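Local coordinates for protein oxidoreductase (Streptomyces globisporus, PDB 4R82) that reduces FAD with NADH and supplies the FADH2, by free diffusion, to the halogenase and monooxygenase of C-1027 antibiotic biosynthesis, at residues F30-T35 and M165-G170; V36-G41 and S121-I126; N50-V55 and V62-G67. One frame throughout, in Å; residues are numbered along the deposited sequence.

Contact 1 (F30-T35 and M165-G170); sequences FPTGVT and MLFSGG. With FAD (flavin-adenine dinucleotide), chain K; NAD (nicotinamide-adenine-dinucleotide), chain C; ACT (acetate ion), chain G.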
loop_
_atom_site.group_PDB
_atom_site.type_symbol
_atom_site.label_atom_id
_atom_site.label_comp_id
_atom_site.label_asym_id
_atom_site.label_seq_id
_atom_site.Cartn_x
_atom_site.Cartn_y
_atom_site.Cartn_z
ATOM N N PHE A 30 -7.395 1.395 -5.941
ATOM C CA PHE A 30 -5.935 1.407 -5.866
ATOM C C PHE A 30 -5.426 -0.025 -5.848
ATOM O O PHE A 30 -5.668 -0.763 -4.887
ATOM C CB PHE A 30 -5.464 2.149 -4.615
ATOM C CG PHE A 30 -3.966 2.237 -4.495
ATOM C CD1 PHE A 30 -3.258 3.176 -5.236
ATOM C CD2 PHE A 30 -3.272 1.392 -3.644
ATOM C CE1 PHE A 30 -1.878 3.277 -5.126
ATOM C CE2 PHE A 30 -1.890 1.483 -3.532
ATOM C CZ PHE A 30 -1.195 2.421 -4.281
ATOM N N PRO A 31 -4.701 -0.426 -6.908
ATOM C CA PRO A 31 -4.221 -1.807 -7.035
ATOM C C PRO A 31 -3.094 -2.086 -6.061
ATOM O O PRO A 31 -2.318 -1.179 -5.751
ATOM C CB PRO A 31 -3.640 -1.857 -8.459
ATOM C CG PRO A 31 -4.071 -0.589 -9.134
ATOM C CD PRO A 31 -4.321 0.411 -8.064
ATOM N N THR A 32 -3.006 -3.319 -5.569
ATOM C CA THR A 32 -1.895 -3.703 -4.711
ATOM C C THR A 32 -1.461 -5.130 -5.020
ATOM O O THR A 32 -2.155 -5.868 -5.720
ATOM C CB THR A 32 -2.294 -3.677 -3.215
ATOM O OG1 THR A 32 -3.239 -4.717 -2.964
ATOM C CG2 THR A 32 -2.913 -2.341 -2.809
ATOM N N GLY A 33 -0.322 -5.526 -4.462
ATOM C CA GLY A 33 0.005 -6.931 -4.361
ATOM C C GLY A 33 -0.762 -7.573 -3.222
ATOM O O GLY A 33 -1.680 -6.972 -2.646
ATOM N N VAL A 34 -0.392 -8.807 -2.898
ATOM C CA VAL A 34 -1.034 -9.536 -1.811
ATOM C C VAL A 34 0.067 -10.204 -1.018
ATOM O O VAL A 34 0.968 -10.804 -1.604
ATOM C CB VAL A 34 -1.973 -10.626 -2.362
ATOM C CG1 VAL A 34 -2.699 -11.318 -1.218
ATOM C CG2 VAL A 34 -2.982 -10.029 -3.341
ATOM N N THR A 35 0.010 -10.093 0.306
ATOM C CA THR A 35 0.971 -10.788 1.156
ATOM C C THR A 35 0.244 -11.742 2.082
ATOM O O THR A 35 -0.984 -11.666 2.243
ATOM C CB THR A 35 1.775 -9.818 2.050
ATOM O OG1 THR A 35 0.939 -9.350 3.117
ATOM C CG2 THR A 35 2.279 -8.626 1.245
HETATM N N MSE A 165 1.479 -11.429 -7.388
HETATM C CA MSE A 165 0.085 -11.416 -7.814
HETATM C C MSE A 165 -0.485 -10.042 -7.507
HETATM O O MSE A 165 0.130 -9.261 -6.777
HETATM C CB MSE A 165 -0.715 -12.532 -7.128
HETATM C CG MSE A 165 -0.733 -12.485 -5.621
HETATM SE SE MSE A 165 -1.851 -13.925 -4.859
HETATM C CE MSE A 165 -3.493 -13.544 -5.787
ATOM N N LEU A 166 -1.652 -9.745 -8.078
ATOM C CA LEU A 166 -2.296 -8.445 -7.929
ATOM C C LEU A 166 -3.707 -8.608 -7.379
ATOM O O LEU A 166 -4.347 -9.648 -7.574
ATOM C CB LEU A 166 -2.371 -7.735 -9.281
ATOM C CG LEU A 166 -1.011 -7.495 -9.928
ATOM C CD1 LEU A 166 -1.161 -7.018 -11.350
ATOM C CD2 LEU A 166 -0.270 -6.468 -9.098
ATOM N N PHE A 167 -4.175 -7.564 -6.695
ATOM C CA PHE A 167 -5.529 -7.488 -6.150
ATOM C C PHE A 167 -6.033 -6.087 -6.496
ATOM O O PHE A 167 -5.433 -5.075 -6.098
ATOM C CB PHE A 167 -5.456 -7.674 -4.628
ATOM C CG PHE A 167 -6.791 -7.650 -3.922
ATOM C CD1 PHE A 167 -7.837 -8.464 -4.329
ATOM C CD2 PHE A 167 -6.967 -6.848 -2.794
ATOM C CE1 PHE A 167 -9.050 -8.451 -3.653
ATOM C CE2 PHE A 167 -8.181 -6.831 -2.121
ATOM C CZ PHE A 167 -9.212 -7.632 -2.553
ATOM N N SER A 168 -7.123 -6.022 -7.246
ATOM C CA SER A 168 -7.645 -4.732 -7.676
ATOM C C SER A 168 -9.117 -4.889 -7.993
ATOM O O SER A 168 -9.533 -5.896 -8.567
ATOM C CB SER A 168 -6.872 -4.231 -8.903
ATOM O OG SER A 168 -7.354 -2.969 -9.347
ATOM N N GLY A 169 -9.924 -3.913 -7.589
ATOM C CA GLY A 169 -11.349 -3.973 -7.864
ATOM C C GLY A 169 -12.003 -5.166 -7.194
ATOM O O GLY A 169 -13.040 -5.663 -7.660
ATOM N N GLY A 170 -11.397 -5.623 -6.100
ATOM C CA GLY A 170 -11.922 -6.752 -5.352
ATOM C C GLY A 170 -11.647 -8.101 -5.993
ATOM O O GLY A 170 -12.213 -9.116 -5.577
HETATM N N1 FAD K . -7.328 -8.052 6.806
HETATM C C2 FAD K . -6.653 -7.110 7.444
HETATM O O2 FAD K . -6.894 -6.904 8.796
HETATM N N3 FAD K . -5.731 -6.344 6.866
HETATM C C4 FAD K . -5.463 -6.507 5.561
HETATM O O4 FAD K . -4.506 -5.724 4.946
HETATM C C4X FAD K . -6.176 -7.486 4.812
HETATM N N5 FAD K . -5.919 -7.638 3.475
HETATM C C5X FAD K . -6.592 -8.606 2.791
HETATM C C6 FAD K . -6.310 -8.776 1.410
HETATM C C7 FAD K . -7.010 -9.747 0.691
HETATM C C7M FAD K . -6.726 -9.956 -0.814
HETATM C C8 FAD K . -7.963 -10.556 1.333
HETATM C C8M FAD K . -8.699 -11.610 0.530
HETATM C C9 FAD K . -8.240 -10.390 2.699
HETATM C C9A FAD K . -7.546 -9.405 3.442
HETATM N N10 FAD K . -7.809 -9.241 4.789
HETATM C C10 FAD K . -7.121 -8.277 5.465
HETATM C "C1'" FAD K . -8.805 -10.044 5.502
HETATM C "C2'" FAD K . -8.215 -11.226 6.246
HETATM O "O2'" FAD K . -7.302 -11.890 5.384
HETATM C "C3'" FAD K . -9.331 -12.214 6.562
HETATM O "O3'" FAD K . -10.061 -12.471 5.378
HETATM C "C4'" FAD K . -10.304 -11.629 7.537
HETATM O "O4'" FAD K . -9.581 -10.954 8.530
HETATM C "C5'" FAD K . -11.248 -12.707 8.126
HETATM O "O5'" FAD K . -10.614 -13.580 9.076
HETATM P P FAD K . -9.682 -13.016 10.305
HETATM O O1P FAD K . -9.763 -13.935 11.518
HETATM O O2P FAD K . -10.174 -11.640 10.688
HETATM O O3P FAD K . -8.251 -12.955 9.830
HETATM P PA NAD C . -13.504 -6.238 -1.341
HETATM O O1A NAD C . -13.235 -7.166 -0.159
HETATM O O2A NAD C . -13.702 -7.070 -2.592
HETATM O O5B NAD C . -12.221 -5.360 -1.563
HETATM C C5B NAD C . -12.237 -4.043 -1.978
HETATM C C4B NAD C . -11.383 -3.124 -1.214
HETATM O O4B NAD C . -11.949 -2.952 0.056
HETATM C C3B NAD C . -10.036 -3.681 -1.018
HETATM O O3B NAD C . -9.113 -2.634 -1.072
HETATM C C2B NAD C . -10.061 -4.213 0.340
HETATM O O2B NAD C . -8.797 -4.298 0.895
HETATM C C1B NAD C . -10.899 -3.244 1.031
HETATM N N9A NAD C . -11.528 -3.745 2.260
HETATM C C8A NAD C . -12.397 -4.767 2.371
HETATM N N7A NAD C . -12.764 -4.932 3.653
HETATM C C5A NAD C . -12.112 -3.998 4.381
HETATM C C6A NAD C . -12.079 -3.673 5.737
HETATM N N6A NAD C . -12.833 -4.387 6.651
HETATM N N1A NAD C . -11.312 -2.651 6.143
HETATM C C2A NAD C . -10.563 -1.945 5.283
HETATM N N3A NAD C . -10.577 -2.224 3.972
HETATM C C4A NAD C . -11.331 -3.239 3.500
HETATM O O3 NAD C . -14.804 -5.389 -1.077
HETATM C C ACT G . -9.653 -2.668 -11.542
HETATM O O ACT G . -10.600 -2.160 -12.192
HETATM O OXT ACT G . -9.732 -2.594 -10.297
HETATM C CH3 ACT G . -8.484 -3.322 -12.212
HETATM O O HOH W 1 -7.059 -3.110 -4.269
HETATM O O HOH W 2 1.893 -9.646 -4.611
#
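A single antiparallel bridge, Thr-32 with Phe-167, ties the loop 30-35 to the short strand 166-168 beside the flavin pocket of this flavin reductase domain. Its two backbone bonds run in both directions. Thr-32 N gives to Phe-167 O at 3.0 Å, nearly straight at 168°. Phe-167 N returns one to Thr-32 O at 2.8 Å. Phe-167 CB leaves toward the loop and rests on Val-34 CG2 at 3.7 Å, obliquely crossed. With CG anti to the backbone N (chi1 -179°), the ring then swings away from the loop to the ligands. FAD C7M sits over the centre of one face, 3.5 Å above the plane, a CH-pi contact with the dimethylbenzene end of the flavin. Farther out, Phe-167 CE2 meets NAD C3B at 3.8 Å, and NAD O2B lies at the ring edge in plane. CZ, the ring tip, lies under FAD C7M and near NAD O5B. Val-34 also packs obliquely on the bent selenomethionine Met-165, while Leu-166 and Pro-31 pack on Pro-31 and Leu-166 of the second subunit. Thr-32 OG1, at the Phe-167 ring edge, donates to a lone pair of Gly-33 O at 2.8 Å.

Contact 2 (V36-G41 and S121-I126); sequences VVTVGG and SGAPLI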
loop_
_atom_site.group_PDB
_atom_site.type_symbol
_atom_site.label_atom_id
_atom_site.label_comp_id
_atom_site.label_asym_id
_atom_site.label_seq_id
_atom_site.Cartn_x
_atom_site.Cartn_y
_atom_site.Cartn_z
ATOM N N VAL A 36 1.003 -12.637 2.698
ATOM C CA VAL A 36 0.503 -13.335 3.883
ATOM C C VAL A 36 1.410 -12.896 5.014
ATOM O O VAL A 36 2.640 -13.028 4.929
ATOM C CB VAL A 36 0.536 -14.865 3.737
ATOM C CG1 VAL A 36 0.131 -15.535 5.047
ATOM C CG2 VAL A 36 -0.398 -15.315 2.612
ATOM N N VAL A 37 0.807 -12.341 6.057
ATOM C CA VAL A 37 1.537 -12.009 7.268
ATOM C C VAL A 37 1.513 -13.221 8.185
ATOM O O VAL A 37 0.453 -13.819 8.389
ATOM C CB VAL A 37 0.884 -10.812 7.981
ATOM C CG1 VAL A 37 1.555 -10.547 9.335
ATOM C CG2 VAL A 37 0.968 -9.568 7.099
ATOM N N THR A 38 2.665 -13.587 8.745
ATOM C CA THR A 38 2.695 -14.723 9.656
ATOM C C THR A 38 3.390 -14.389 10.964
ATOM O O THR A 38 4.217 -13.469 11.038
ATOM C CB THR A 38 3.376 -15.958 9.028
ATOM O OG1 THR A 38 4.702 -15.606 8.603
ATOM C CG2 THR A 38 2.584 -16.464 7.823
ATOM N N VAL A 39 3.039 -15.149 11.994
ATOM C CA VAL A 39 3.715 -15.058 13.282
ATOM C C VAL A 39 4.024 -16.447 13.796
ATOM O O VAL A 39 3.393 -17.426 13.381
ATOM C CB VAL A 39 2.850 -14.322 14.337
ATOM C CG1 VAL A 39 2.621 -12.876 13.931
ATOM C CG2 VAL A 39 1.522 -15.048 14.531
ATOM N N GLY A 40 5.008 -16.527 14.690
ATOM C CA GLY A 40 5.336 -17.765 15.364
ATOM C C GLY A 40 4.644 -17.805 16.709
ATOM O O GLY A 40 3.437 -17.562 16.800
ATOM N N GLY A 41 5.394 -18.097 17.765
ATOM C CA GLY A 41 4.797 -18.209 19.079
ATOM C C GLY A 41 4.200 -19.587 19.296
ATOM O O GLY A 41 4.413 -20.503 18.501
ATOM N N SER A 121 12.105 -14.536 13.039
ATOM C CA SER A 121 10.747 -14.304 13.508
ATOM C C SER A 121 10.140 -15.536 14.148
ATOM O O SER A 121 9.168 -15.434 14.901
ATOM C CB SER A 121 9.865 -13.888 12.336
ATOM O OG SER A 121 9.807 -14.926 11.370
ATOM N N GLY A 122 10.685 -16.705 13.824
ATOM C CA GLY A 122 10.089 -17.958 14.257
ATOM C C GLY A 122 8.774 -18.223 13.539
ATOM O O GLY A 122 8.020 -19.128 13.906
ATOM N N ALA A 123 8.509 -17.428 12.505
ATOM C CA ALA A 123 7.254 -17.525 11.758
ATOM C C ALA A 123 7.434 -18.342 10.494
ATOM O O ALA A 123 8.489 -18.274 9.846
ATOM C CB ALA A 123 6.743 -16.142 11.412
ATOM N N PRO A 124 6.403 -19.120 10.130
ATOM C CA PRO A 124 6.454 -19.822 8.847
ATOM C C PRO A 124 6.492 -18.829 7.691
ATOM O O PRO A 124 5.717 -17.872 7.671
ATOM C CB PRO A 124 5.140 -20.616 8.831
ATOM C CG PRO A 124 4.762 -20.761 10.278
ATOM C CD PRO A 124 5.195 -19.468 10.907
ATOM N N LEU A 125 7.397 -19.037 6.740
ATOM C CA LEU A 125 7.484 -18.157 5.583
ATOM C C LEU A 125 6.921 -18.945 4.404
ATOM O O LEU A 125 7.257 -20.111 4.242
ATOM C CB LEU A 125 8.945 -17.796 5.304
ATOM C CG LEU A 125 9.706 -17.218 6.497
ATOM C CD1 LEU A 125 11.169 -16.999 6.151
ATOM C CD2 LEU A 125 9.076 -15.923 6.890
ATOM N N ILE A 126 6.054 -18.333 3.601
ATOM C CA ILE A 126 5.349 -19.094 2.573
ATOM C C ILE A 126 6.263 -19.402 1.386
ATOM O O ILE A 126 6.826 -18.492 0.774
ATOM C CB ILE A 126 4.091 -18.352 2.078
ATOM C CG1 ILE A 126 3.213 -17.922 3.260
ATOM C CG2 ILE A 126 3.292 -19.235 1.123
ATOM C CD1 ILE A 126 2.819 -19.039 4.199
HETATM O O HOH W 3 6.669 -14.177 15.091
#
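The one direct hydrogen bond between the two segments is Thr-38 OG1 to Pro-124 O, 2.7 Å. The hydroxyl lies in the plane of that carbonyl, with a C=O...OG1 angle of 154°. The chi1 of Thr-38, 56°, puts OG1 in the crowded position between the backbone N and the carbonyl carbon, and CG2 falls beside the backbone N, so CB and both branches gather round the same carbonyl oxygen. Strands 36-39 and 124-126 run antiparallel at 164° but their axes come no closer than 7.0 Å, too far for backbone pairing, and side chains fill the gap. Ala-123 CB stands 3.5 Å from Thr-38 OG1 and also presses on the carbonyl carbon of Val-39, whose oxygen is met by Pro-124 CD. At the other end Val-36 CB packs on Ile-126 CG1 at 4.1 Å.

The two backbones close up at Gly-40, whose CA comes within 3.3 Å of Gly-122 O in a CA-H...O contact; a beta carbon there would collide with that oxygen. A water next to it accepts from Gly-40 N and donates to Ser-121 O. The turn carrying these groups is shaped by Ser-121, whose OG accepts from Ala-123 N at 3.0 Å, an ST turn. Ser-121 N is in turn hydrogen-bonded to Glu-134 OE1, and Ile-126 is gripped at both backbone atoms, its N by Ser-85 OG and its O by His-132 NE2.

Strand 36-39 runs within the main antiparallel sheet, between strands 45-49 and 81-86, with Val-39 turned away from this contact onto helix 71-78. Strand 124-126 pairs instead with strand 115-117, and Leu-125 reaches strands 81-86 and 131-143.

Contact 3 (N50-V55 and V62-G67); sequences NSFTSV and VLICVG. With MG (magnesium ion), chain J; FAD (flavin-adenine dinucleotide), chain K; NAD (nicotinamide-adenine-dinucleotide), chain C.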
loop_
_atom_site.group_PDB
_atom_site.type_symbol
_atom_site.label_atom_id
_atom_site.label_comp_id
_atom_site.label_asym_id
_atom_site.label_seq_id
_atom_site.Cartn_x
_atom_site.Cartn_y
_atom_site.Cartn_z
ATOM N N ASN A 50 -3.266 -7.032 2.274
ATOM C CA ASN A 50 -2.821 -6.159 1.195
ATOM C C ASN A 50 -2.474 -4.744 1.672
ATOM O O ASN A 50 -2.071 -3.900 0.875
ATOM C CB ASN A 50 -3.850 -6.122 0.066
ATOM C CG ASN A 50 -5.033 -5.256 0.398
ATOM O OD1 ASN A 50 -5.429 -5.144 1.557
ATOM N ND2 ASN A 50 -5.593 -4.604 -0.616
ATOM N N SER A 51 -2.606 -4.500 2.973
ATOM C CA SER A 51 -2.313 -3.186 3.541
ATOM C C SER A 51 -0.807 -2.979 3.758
ATOM O O SER A 51 -0.389 -1.946 4.277
ATOM C CB SER A 51 -3.054 -3.009 4.868
ATOM O OG SER A 51 -2.577 -3.948 5.817
ATOM N N PHE A 52 -0.001 -3.957 3.361
ATOM C CA PHE A 52 1.450 -3.851 3.469
ATOM C C PHE A 52 1.948 -2.628 2.717
ATOM O O PHE A 52 1.597 -2.416 1.554
ATOM C CB PHE A 52 2.107 -5.110 2.893
ATOM C CG PHE A 52 3.599 -5.019 2.803
ATOM C CD1 PHE A 52 4.387 -5.261 3.918
ATOM C CD2 PHE A 52 4.212 -4.669 1.606
ATOM C CE1 PHE A 52 5.769 -5.153 3.840
ATOM C CE2 PHE A 52 5.589 -4.564 1.517
ATOM C CZ PHE A 52 6.373 -4.808 2.641
ATOM N N THR A 53 2.797 -1.838 3.371
ATOM C CA THR A 53 3.336 -0.631 2.750
ATOM C C THR A 53 4.787 -0.473 3.170
ATOM O O THR A 53 5.092 -0.567 4.352
ATOM C CB THR A 53 2.555 0.591 3.226
ATOM O OG1 THR A 53 1.169 0.411 2.899
ATOM C CG2 THR A 53 3.075 1.855 2.563
ATOM N N SER A 54 5.692 -0.234 2.226
ATOM C CA SER A 54 7.055 0.077 2.629
ATOM C C SER A 54 7.137 1.557 3.003
ATOM O O SER A 54 6.590 2.422 2.314
ATOM C CB SER A 54 8.063 -0.293 1.552
ATOM O OG SER A 54 7.658 0.117 0.260
ATOM N N VAL A 55 7.799 1.839 4.119
ATOM C CA VAL A 55 7.716 3.154 4.732
ATOM C C VAL A 55 9.017 3.952 4.664
ATOM O O VAL A 55 9.020 5.119 4.243
ATOM C CB VAL A 55 7.280 3.024 6.212
ATOM C CG1 VAL A 55 7.305 4.389 6.925
ATOM C CG2 VAL A 55 5.872 2.405 6.299
ATOM N N VAL A 62 8.559 -1.015 7.436
ATOM C CA VAL A 62 7.330 -1.310 6.684
ATOM C C VAL A 62 6.171 -1.241 7.643
ATOM O O VAL A 62 6.368 -1.220 8.861
ATOM C CB VAL A 62 7.360 -2.717 6.048
ATOM C CG1 VAL A 62 8.563 -2.844 5.138
ATOM C CG2 VAL A 62 7.398 -3.811 7.134
ATOM N N LEU A 63 4.952 -1.197 7.113
ATOM C CA LEU A 63 3.790 -1.271 7.991
ATOM C C LEU A 63 2.747 -2.218 7.431
ATOM O O LEU A 63 2.740 -2.517 6.229
ATOM C CB LEU A 63 3.193 0.121 8.297
ATOM C CG LEU A 63 2.529 0.955 7.193
ATOM C CD1 LEU A 63 1.116 0.452 6.867
ATOM C CD2 LEU A 63 2.494 2.421 7.619
ATOM N N ILE A 64 1.893 -2.707 8.325
ATOM C CA ILE A 64 0.678 -3.405 7.942
ATOM C C ILE A 64 -0.473 -2.855 8.779
ATOM O O ILE A 64 -0.263 -2.344 9.891
ATOM C CB ILE A 64 0.787 -4.937 8.151
ATOM C CG1 ILE A 64 1.204 -5.259 9.590
ATOM C CG2 ILE A 64 1.786 -5.547 7.168
ATOM C CD1 ILE A 64 1.297 -6.765 9.865
ATOM N N CYS A 65 -1.690 -2.969 8.254
ATOM C CA CYS A 65 -2.876 -2.540 8.989
ATOM C C CYS A 65 -3.716 -3.773 9.213
ATOM O O CYS A 65 -4.027 -4.481 8.255
ATOM C CB CYS A 65 -3.687 -1.544 8.157
ATOM S SG CYS A 65 -2.734 -0.067 7.707
ATOM N N VAL A 66 -4.077 -4.026 10.467
ATOM C CA VAL A 66 -4.755 -5.262 10.837
ATOM C C VAL A 66 -6.011 -4.941 11.623
ATOM O O VAL A 66 -5.968 -4.198 12.615
ATOM C CB VAL A 66 -3.830 -6.179 11.669
ATOM C CG1 VAL A 66 -4.547 -7.456 12.075
ATOM C CG2 VAL A 66 -2.582 -6.528 10.866
ATOM N N GLY A 67 -7.136 -5.496 11.183
ATOM C CA GLY A 67 -8.404 -5.268 11.847
ATOM C C GLY A 67 -8.375 -5.655 13.310
ATOM O O GLY A 67 -7.810 -6.695 13.686
HETATM MG MG MG J . 0.127 0.234 0.562
HETATM N N1 FAD K . -7.328 -8.052 6.806
HETATM C C2 FAD K . -6.653 -7.110 7.444
HETATM O O2 FAD K . -6.894 -6.904 8.796
HETATM N N3 FAD K . -5.731 -6.344 6.866
HETATM C C4 FAD K . -5.463 -6.507 5.561
HETATM O O4 FAD K . -4.506 -5.724 4.946
HETATM C C4X FAD K . -6.176 -7.486 4.812
HETATM N N5 FAD K . -5.919 -7.638 3.475
HETATM C C5X FAD K . -6.592 -8.606 2.791
HETATM C C6 FAD K . -6.310 -8.776 1.410
HETATM C C7 FAD K . -7.010 -9.747 0.691
HETATM C C7M FAD K . -6.726 -9.956 -0.814
HETATM C C8 FAD K . -7.963 -10.556 1.333
HETATM C C8M FAD K . -8.699 -11.610 0.530
HETATM C C9 FAD K . -8.240 -10.390 2.699
HETATM C C9A FAD K . -7.546 -9.405 3.442
HETATM N N10 FAD K . -7.809 -9.241 4.789
HETATM C C10 FAD K . -7.121 -8.277 5.465
HETATM C "C1'" FAD K . -8.805 -10.044 5.502
HETATM C "C2'" FAD K . -8.215 -11.226 6.246
HETATM O "O2'" FAD K . -7.302 -11.890 5.384
HETATM C "C3'" FAD K . -9.331 -12.214 6.562
HETATM O "O3'" FAD K . -10.061 -12.471 5.378
HETATM C "C4'" FAD K . -10.304 -11.629 7.537
HETATM O "O4'" FAD K . -9.581 -10.954 8.530
HETATM C "C5'" FAD K . -11.248 -12.707 8.126
HETATM O "O5'" FAD K . -10.614 -13.580 9.076
HETATM P P FAD K . -9.682 -13.016 10.305
HETATM O O1P FAD K . -9.763 -13.935 11.518
HETATM O O2P FAD K . -10.174 -11.640 10.688
HETATM O O3P FAD K . -8.251 -12.955 9.830
HETATM P PA NAD C . -13.504 -6.238 -1.341
HETATM O O1A NAD C . -13.235 -7.166 -0.159
HETATM O O2A NAD C . -13.702 -7.070 -2.592
HETATM O O5B NAD C . -12.221 -5.360 -1.563
HETATM C C5B NAD C . -12.237 -4.043 -1.978
HETATM C C4B NAD C . -11.383 -3.124 -1.214
HETATM O O4B NAD C . -11.949 -2.952 0.056
HETATM C C3B NAD C . -10.036 -3.681 -1.018
HETATM O O3B NAD C . -9.113 -2.634 -1.072
HETATM C C2B NAD C . -10.061 -4.213 0.340
HETATM O O2B NAD C . -8.797 -4.298 0.895
HETATM C C1B NAD C . -10.899 -3.244 1.031
HETATM N N9A NAD C . -11.528 -3.745 2.260
HETATM C C8A NAD C . -12.397 -4.767 2.371
HETATM N N7A NAD C . -12.764 -4.932 3.653
HETATM C C5A NAD C . -12.112 -3.998 4.381
HETATM C C6A NAD C . -12.079 -3.673 5.737
HETATM N N6A NAD C . -12.833 -4.387 6.651
HETATM N N1A NAD C . -11.312 -2.651 6.143
HETATM C C2A NAD C . -10.563 -1.945 5.283
HETATM N N3A NAD C . -10.577 -2.224 3.972
HETATM C C4A NAD C . -11.331 -3.239 3.500
HETATM O O3 NAD C . -14.804 -5.389 -1.077
HETATM O O HOH W 4 -1.001 -1.602 0.382
HETATM O O HOH W 5 1.263 1.116 -0.971
#
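Backbone bonds come first. Thr-53 and Leu-63 form a hydrogen-bonded antiparallel pair, Thr-53 N to Leu-63 O at 2.9 Å and Leu-63 N to Thr-53 O at 2.8 Å, followed by the non-hydrogen-bonded pair Ser-54 with Val-62. Where the strand pairing stops, a side chain takes over: Ser-51 OG accepts from Cys-65 N at 2.8 Å.

Apolar packing lies to both sides. The Phe-52 ring crosses Val-62 obliquely, CE1 3.7 Å from CB, and takes Ile-64 CG2 at its edge. Val-55 meets Leu-63 at about a right angle, CG2 to CD2 3.6 Å.

The metal is bound by Thr-53 OG1 at 2.6 Å and two waters. Thr-53 of the second subunit binds it too, so magnesium bridges the dimer. One of the waters also donates to Asn-50 O and Phe-52 O.

Ligand bonds close the account. The isoalloxazine is read along its polar edge: Asn-50 N gives to FAD N5, Ser-51 N to O4, FAD N3 to Cys-65 O, and Gly-67 N to O2 at 2.8 Å, nearly straight at 170°. Donors at N5 and O4 suit the oxidised ring and would probably draw electron density toward that edge, making N5 a better hydride acceptor. This beta hairpin, 53-56 with 61-67, together with the turn leading into it, forms part of the FAD site, consistent with the FMN-binding-type flavin reductase domain.

All three contacts are largely buried. Contacts 1 and 3 lie on the ligand side, both touching FAD, NAD and the second subunit, and they meet directly: Phe-167 and Thr-32 pack against Asn-50, and Thr-35 on Phe-52. Contact 1 presents an aromatic face to the flavin's methyl end, whereas contact 3 offers backbone donors and acceptors to its polar edge and also carries the metal. Contact 2 is about 21 Å from contact 1, centre to centre, on the opposite side of the chain's centre, and touches no other subunit. Its chemistry is apolar packing with one threonine hydrogen bond and a bridging water. Through strand 35-39 it shares the main sheet with contact 3, where Val-37 packs on Ile-64.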